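Local coordinates for protein Ispd/ispf bifunctional enzyme (Campylobacter jejuni, PDB 1W55) that makes 4-diphosphocytidyl-2-C-methyl-D-erythritol from CTP and MEP, and cyclises its 2-phosphate to 2-C-methyl-D-erythritol 2,4-cyclodiphosphate with release of CMP, in isoprenoid precursor biosynthesis, at residues G297-S311 with K352-F366. Sequence-based numbering, arbitrary orientation.
Sequences GFELINIDICVMAQS and KEGMAVLSSVNLKYF. With C (cytidine-5'-monophosphate), chain C.
C306 and L358 pair towards the nucleotide end of two antiparallel strands, 298-308 and 354-365, and exchange two backbone hydrogen bonds, the C306 N to L358 O bond being 2.7 Å. The ladder continues through D304 with S360 and M308 with A356. It is interrupted by a beta bulge, where I301 and N302 both face N362: I301 N bonds firmly to N362 O, but N362 N reaches N302 O only weakly, at 3.3 Å.

Packing is tight on the face of L300, I303, V361 and L363. L300 CD2 comes within 3.5 Å of V361 CG1 as the two side chains cross at about a right angle, and I303 CG1 meets V361 CG2. Nearer the active site, M355 bends at chi3 (-113°) and presses its CE on V307 CG1, a close 3.4 Å. At the far strand end, F298 and Y365 diverge from the ladder; their rings run side by side, planes 28° apart but barely overlapping, while L363 CD1 makes an off-centre CH-pi contact with the F298 ring.

E299 and K364 pack alongside each other, K364 CD also against I301 CG1, but their charged tips stay apart (OE1 to NZ 4.2 Å), and K364 NZ forms a salt bridge with E209 of a second subunit. The open end is K352, whose NZ donates to S311 OG (2.9 Å). Buried A309 O, by contrast, accepts a nearly straight hydrogen bond from N4 of the bound CMP (3.0 Å), consistent with recognition of the cytosine amino group. M308 lines the geranyl diphosphate pocket, and A309, Q310 and S311 probably bind 4-CDP-2-C-methyl-D-erythritol 2-phosphate.

Within the IspF sheet, strands 336-341 and 210-224 flank the pair. Helices 248-260 and 318-329 cover I303 and I305, whereas N302, D304 and S360 meet the second subunit, with L358 packing on L358 of a third.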
loop_
_atom_site.group_PDB
_atom_site.type_symbol
_atom_site.label_atom_id
_atom_site.label_comp_id
_atom_site.label_asym_id
_atom_site.label_seq_id
_atom_site.Cartn_x
_atom_site.Cartn_y
_atom_site.Cartn_z
ATOM N N GLY A 297 14.440 12.264 -24.045
ATOM C CA GLY A 297 13.548 11.576 -23.128
ATOM C C GLY A 297 12.087 11.419 -23.519
ATOM O O GLY A 297 11.255 11.052 -22.676
ATOM N N PHE A 298 11.780 11.664 -24.786
ATOM C CA PHE A 298 10.409 11.612 -25.272
ATOM C C PHE A 298 10.150 10.368 -26.115
ATOM O O PHE A 298 11.084 9.755 -26.643
ATOM C CB PHE A 298 10.115 12.847 -26.120
ATOM C CG PHE A 298 9.865 14.086 -25.321
ATOM C CD1 PHE A 298 10.808 15.111 -25.288
ATOM C CD2 PHE A 298 8.692 14.230 -24.597
ATOM C CE1 PHE A 298 10.564 16.251 -24.554
ATOM C CE2 PHE A 298 8.441 15.370 -23.868
ATOM C CZ PHE A 298 9.364 16.380 -23.836
ATOM N N GLU A 299 8.872 10.038 -26.272
ATOM C CA GLU A 299 8.438 8.875 -27.026
ATOM C C GLU A 299 7.079 9.199 -27.665
ATOM O O GLU A 299 6.225 9.819 -27.028
ATOM C CB GLU A 299 8.303 7.698 -26.056
ATOM C CG GLU A 299 7.912 6.380 -26.683
ATOM C CD GLU A 299 7.892 5.236 -25.676
ATOM O OE1 GLU A 299 8.204 5.474 -24.478
ATOM O OE2 GLU A 299 7.548 4.103 -26.090
ATOM N N LEU A 300 6.885 8.775 -28.911
ATOM C CA LEU A 300 5.634 9.006 -29.617
ATOM C C LEU A 300 4.484 8.139 -29.102
ATOM O O LEU A 300 4.662 6.960 -28.816
ATOM C CB LEU A 300 5.816 8.791 -31.126
ATOM C CG LEU A 300 6.374 9.969 -31.943
ATOM C CD1 LEU A 300 6.904 9.476 -33.284
ATOM C CD2 LEU A 300 5.334 11.068 -32.163
ATOM N N ILE A 301 3.303 8.736 -28.993
ATOM C CA ILE A 301 2.101 7.960 -28.720
ATOM C C ILE A 301 1.398 7.695 -30.034
ATOM O O ILE A 301 1.058 6.549 -30.331
ATOM C CB ILE A 301 1.149 8.679 -27.721
ATOM C CG1 ILE A 301 1.746 8.670 -26.306
ATOM C CG2 ILE A 301 -0.228 8.016 -27.732
ATOM C CD1 ILE A 301 0.973 9.519 -25.307
ATOM N N ASN A 302 1.182 8.736 -30.837
ATOM C CA ASN A 302 0.480 8.531 -32.105
ATOM C C ASN A 302 0.704 9.662 -33.073
ATOM O O ASN A 302 1.183 10.725 -32.682
ATOM C CB ASN A 302 -1.027 8.310 -31.886
ATOM C CG ASN A 302 -1.794 9.619 -31.667
ATOM O OD1 ASN A 302 -1.527 10.353 -30.720
ATOM N ND2 ASN A 302 -2.739 9.914 -32.557
ATOM N N ILE A 303 0.348 9.410 -34.334
ATOM C CA ILE A 303 0.489 10.357 -35.420
ATOM C C ILE A 303 -0.821 10.406 -36.195
ATOM O O ILE A 303 -1.391 9.362 -36.533
ATOM C CB ILE A 303 1.624 9.911 -36.358
ATOM C CG1 ILE A 303 2.983 10.144 -35.701
ATOM C CG2 ILE A 303 1.546 10.624 -37.730
ATOM C CD1 ILE A 303 4.052 9.184 -36.201
ATOM N N ASP A 304 -1.308 11.616 -36.455
ATOM C CA ASP A 304 -2.446 11.780 -37.361
ATOM C C ASP A 304 -2.151 12.870 -38.370
ATOM O O ASP A 304 -1.588 13.925 -38.033
ATOM C CB ASP A 304 -3.752 12.060 -36.611
ATOM C CG ASP A 304 -4.971 11.918 -37.502
ATOM O OD1 ASP A 304 -4.936 11.127 -38.480
ATOM O OD2 ASP A 304 -6.017 12.564 -37.313
ATOM N N ILE A 305 -2.522 12.595 -39.613
ATOM C CA ILE A 305 -2.097 13.397 -40.758
ATOM C C ILE A 305 -3.279 13.721 -41.639
ATOM O O ILE A 305 -4.179 12.899 -41.812
ATOM C CB ILE A 305 -0.980 12.655 -41.554
ATOM C CG1 ILE A 305 0.320 12.630 -40.720
ATOM C CG2 ILE A 305 -0.705 13.333 -42.912
ATOM C CD1 ILE A 305 1.402 11.698 -41.256
ATOM N N CYS A 306 -3.291 14.939 -42.165
ATOM C CA CYS A 306 -4.222 15.309 -43.200
ATOM C C CYS A 306 -3.483 15.862 -44.412
ATOM O O CYS A 306 -2.792 16.880 -44.323
ATOM C CB CYS A 306 -5.262 16.314 -42.704
ATOM S SG CYS A 306 -6.533 16.549 -43.980
ATOM N N VAL A 307 -3.604 15.154 -45.531
ATOM C CA VAL A 307 -3.011 15.584 -46.783
ATOM C C VAL A 307 -4.091 16.364 -47.511
ATOM O O VAL A 307 -5.214 15.881 -47.677
ATOM C CB VAL A 307 -2.564 14.391 -47.672
ATOM C CG1 VAL A 307 -1.983 14.898 -48.998
ATOM C CG2 VAL A 307 -1.557 13.482 -46.947
ATOM N N MET A 308 -3.754 17.576 -47.929
ATOM C CA MET A 308 -4.671 18.382 -48.712
ATOM C C MET A 308 -4.163 18.410 -50.148
ATOM O O MET A 308 -3.121 19.000 -50.458
ATOM C CB MET A 308 -4.815 19.772 -48.102
ATOM C CG MET A 308 -5.235 19.717 -46.614
ATOM S SD MET A 308 -4.540 21.023 -45.541
ATOM C CE MET A 308 -4.713 22.359 -46.498
ATOM N N ALA A 309 -4.890 17.717 -51.013
ATOM C CA ALA A 309 -4.491 17.576 -52.407
ATOM C C ALA A 309 -5.698 17.297 -53.294
ATOM O O ALA A 309 -6.500 16.392 -53.014
ATOM C CB ALA A 309 -3.458 16.468 -52.557
ATOM N N GLN A 310 -5.822 18.075 -54.361
ATOM C CA GLN A 310 -6.841 17.820 -55.372
ATOM C C GLN A 310 -6.585 16.484 -56.087
ATOM O O GLN A 310 -7.524 15.707 -56.313
ATOM C CB GLN A 310 -6.920 18.989 -56.358
ATOM C CG GLN A 310 -8.236 19.077 -57.109
ATOM C CD GLN A 310 -9.441 19.284 -56.204
ATOM O OE1 GLN A 310 -9.443 20.163 -55.348
ATOM N NE2 GLN A 310 -10.479 18.481 -56.411
ATOM N N SER A 311 -5.313 16.213 -56.394
ATOM C CA SER A 311 -4.877 14.968 -57.034
ATOM C C SER A 311 -3.430 14.669 -56.632
ATOM O O SER A 311 -2.722 15.575 -56.197
ATOM C CB SER A 311 -4.957 15.093 -58.571
ATOM O OG SER A 311 -6.255 15.480 -58.993
ATOM N N LYS A 352 -4.454 22.784 -58.325
ATOM C CA LYS A 352 -3.354 21.826 -58.494
ATOM C C LYS A 352 -1.986 22.514 -58.627
ATOM O O LYS A 352 -1.062 21.983 -59.256
ATOM C CB LYS A 352 -3.607 20.869 -59.676
ATOM C CG LYS A 352 -4.968 20.157 -59.650
ATOM C CD LYS A 352 -5.054 19.087 -60.739
ATOM C CE LYS A 352 -6.490 18.635 -60.957
ATOM N NZ LYS A 352 -6.588 17.175 -61.275
ATOM N N GLU A 353 -1.851 23.684 -58.015
ATOM C CA GLU A 353 -0.574 24.392 -58.022
ATOM C C GLU A 353 0.396 23.807 -56.996
ATOM O O GLU A 353 1.624 23.917 -57.137
ATOM C CB GLU A 353 -0.778 25.887 -57.770
ATOM C CG GLU A 353 -1.393 26.641 -58.944
ATOM C CD GLU A 353 -1.812 28.065 -58.587
ATOM O OE1 GLU A 353 -1.599 28.495 -57.437
ATOM O OE2 GLU A 353 -2.357 28.767 -59.466
ATOM N N GLY A 354 -0.159 23.174 -55.969
ATOM C CA GLY A 354 0.659 22.597 -54.919
ATOM C C GLY A 354 -0.158 21.699 -54.023
ATOM O O GLY A 354 -1.351 21.476 -54.262
ATOM N N MET A 355 0.489 21.162 -53.000
ATOM C CA MET A 355 -0.229 20.406 -51.984
ATOM C C MET A 355 0.292 20.700 -50.578
ATOM O O MET A 355 1.456 21.090 -50.396
ATOM C CB MET A 355 -0.265 18.907 -52.316
ATOM C CG MET A 355 0.976 18.108 -51.992
ATOM S SD MET A 355 0.646 16.298 -52.074
ATOM C CE MET A 355 0.813 15.911 -50.585
ATOM N N ALA A 356 -0.575 20.513 -49.591
ATOM C CA ALA A 356 -0.204 20.784 -48.214
ATOM C C ALA A 356 -0.452 19.565 -47.336
ATOM O O ALA A 356 -1.275 18.703 -47.663
ATOM C CB ALA A 356 -0.965 22.005 -47.691
ATOM N N VAL A 357 0.283 19.486 -46.230
ATOM C CA VAL A 357 0.117 18.401 -45.273
ATOM C C VAL A 357 0.053 18.947 -43.836
ATOM O O VAL A 357 0.957 19.661 -43.387
ATOM C CB VAL A 357 1.225 17.327 -45.411
ATOM C CG1 VAL A 357 1.015 16.228 -44.387
ATOM C CG2 VAL A 357 1.266 16.729 -46.856
ATOM N N LEU A 358 -1.038 18.625 -43.141
ATOM C CA LEU A 358 -1.184 18.916 -41.718
ATOM C C LEU A 358 -0.889 17.654 -40.903
ATOM O O LEU A 358 -1.480 16.594 -41.159
ATOM C CB LEU A 358 -2.602 19.419 -41.417
ATOM C CG LEU A 358 -2.946 19.665 -39.936
ATOM C CD1 LEU A 358 -2.178 20.885 -39.390
ATOM C CD2 LEU A 358 -4.466 19.820 -39.727
ATOM N N SER A 359 0.007 17.774 -39.925
ATOM C CA SER A 359 0.369 16.678 -39.027
ATOM C C SER A 359 0.094 17.024 -37.570
ATOM O O SER A 359 0.295 18.165 -37.155
ATOM C CB SER A 359 1.859 16.315 -39.161
ATOM O OG SER A 359 2.188 15.941 -40.485
ATOM N N SER A 360 -0.364 16.030 -36.804
ATOM C CA SER A 360 -0.478 16.143 -35.355
ATOM C C SER A 360 0.173 14.936 -34.693
ATOM O O SER A 360 0.021 13.792 -35.139
ATOM C CB SER A 360 -1.933 16.243 -34.877
ATOM O OG SER A 360 -2.653 17.182 -35.637
ATOM N N VAL A 361 0.839 15.206 -33.585
ATOM C CA VAL A 361 1.603 14.207 -32.865
ATOM C C VAL A 361 1.360 14.408 -31.356
ATOM O O VAL A 361 1.131 15.531 -30.904
ATOM C CB VAL A 361 3.072 14.417 -33.273
ATOM C CG1 VAL A 361 4.030 14.359 -32.117
ATOM C CG2 VAL A 361 3.433 13.524 -34.449
ATOM N N ASN A 362 1.351 13.316 -30.597
ATOM C CA ASN A 362 1.362 13.374 -29.143
ATOM C C ASN A 362 2.617 12.647 -28.668
ATOM O O ASN A 362 2.911 11.537 -29.119
ATOM C CB ASN A 362 0.098 12.737 -28.544
ATOM C CG ASN A 362 -0.990 13.765 -28.217
ATOM O OD1 ASN A 362 -0.823 14.966 -28.430
ATOM N ND2 ASN A 362 -2.100 13.291 -27.677
ATOM N N LEU A 363 3.374 13.306 -27.798
ATOM C CA LEU A 363 4.589 12.758 -27.218
ATOM C C LEU A 363 4.382 12.612 -25.717
ATOM O O LEU A 363 3.785 13.489 -25.080
ATOM C CB LEU A 363 5.745 13.737 -27.402
ATOM C CG LEU A 363 6.564 13.907 -28.668
ATOM C CD1 LEU A 363 7.742 14.871 -28.332
ATOM C CD2 LEU A 363 7.066 12.551 -29.213
ATOM N N LYS A 364 4.891 11.518 -25.159
ATOM C CA LYS A 364 4.962 11.346 -23.710
ATOM C C LYS A 364 6.427 11.181 -23.337
ATOM O O LYS A 364 7.280 11.060 -24.222
ATOM C CB LYS A 364 4.195 10.102 -23.284
ATOM C CG LYS A 364 4.841 8.821 -23.756
ATOM C CD LYS A 364 4.020 7.606 -23.401
ATOM C CE LYS A 364 4.650 6.353 -23.990
ATOM N NZ LYS A 364 4.143 5.104 -23.364
ATOM N N TYR A 365 6.714 11.169 -22.040
ATOM C CA TYR A 365 8.061 10.862 -21.563
ATOM C C TYR A 365 8.350 9.380 -21.690
ATOM O O TYR A 365 7.518 8.539 -21.345
ATOM C CB TYR A 365 8.246 11.285 -20.103
ATOM C CG TYR A 365 8.156 12.772 -19.883
ATOM C CD1 TYR A 365 7.313 13.295 -18.901
ATOM C CD2 TYR A 365 8.924 13.658 -20.633
ATOM C CE1 TYR A 365 7.230 14.662 -18.667
ATOM C CE2 TYR A 365 8.839 15.045 -20.417
ATOM C CZ TYR A 365 7.980 15.527 -19.430
ATOM O OH TYR A 365 7.881 16.879 -19.193
ATOM N N PHE A 366 9.550 9.069 -22.155
ATOM C CA PHE A 366 9.997 7.693 -22.229
ATOM C C PHE A 366 9.869 7.028 -20.867
ATOM O O PHE A 366 10.346 7.547 -19.859
ATOM C CB PHE A 366 11.459 7.618 -22.709
ATOM C CG PHE A 366 12.025 6.222 -22.669
ATOM C CD1 PHE A 366 11.451 5.202 -23.426
ATOM C CD2 PHE A 366 13.105 5.917 -21.841
ATOM C CE1 PHE A 366 11.962 3.895 -23.378
ATOM C CE2 PHE A 366 13.633 4.621 -21.790
ATOM C CZ PHE A 366 13.060 3.606 -22.548
HETATM O OP3 C C . -13.684 15.348 -49.194
HETATM P P C C . -13.311 15.132 -50.630
HETATM O OP1 C C . -12.236 16.051 -51.114
HETATM O OP2 C C . -14.520 15.109 -51.521
HETATM O "O5'" C C . -12.671 13.664 -50.677
HETATM C "C5'" C C . -13.438 12.504 -50.387
HETATM C "C4'" C C . -12.518 11.373 -49.930
HETATM O "O4'" C C . -11.533 11.046 -50.922
HETATM C "C3'" C C . -11.704 11.680 -48.673
HETATM O "O3'" C C . -12.430 11.409 -47.477
HETATM C "C2'" C C . -10.501 10.763 -48.816
HETATM O "O2'" C C . -10.862 9.446 -48.407
HETATM C "C1'" C C . -10.295 10.646 -50.310
HETATM N N1 C C . -9.173 11.418 -50.899
HETATM C C2 C C . -7.955 10.779 -51.216
HETATM O O2 C C . -7.805 9.566 -50.952
HETATM N N3 C C . -6.936 11.465 -51.797
HETATM C C4 C C . -7.070 12.783 -52.079
HETATM N N4 C C . -6.054 13.479 -52.661
HETATM C C5 C C . -8.255 13.434 -51.762
HETATM C C6 C C . -9.307 12.728 -51.179
HETATM O O HOH W 1 11.847 9.872 -19.576
HETATM O O HOH W 2 4.012 4.339 -26.601
HETATM O O HOH W 3 -3.564 20.035 -55.178
#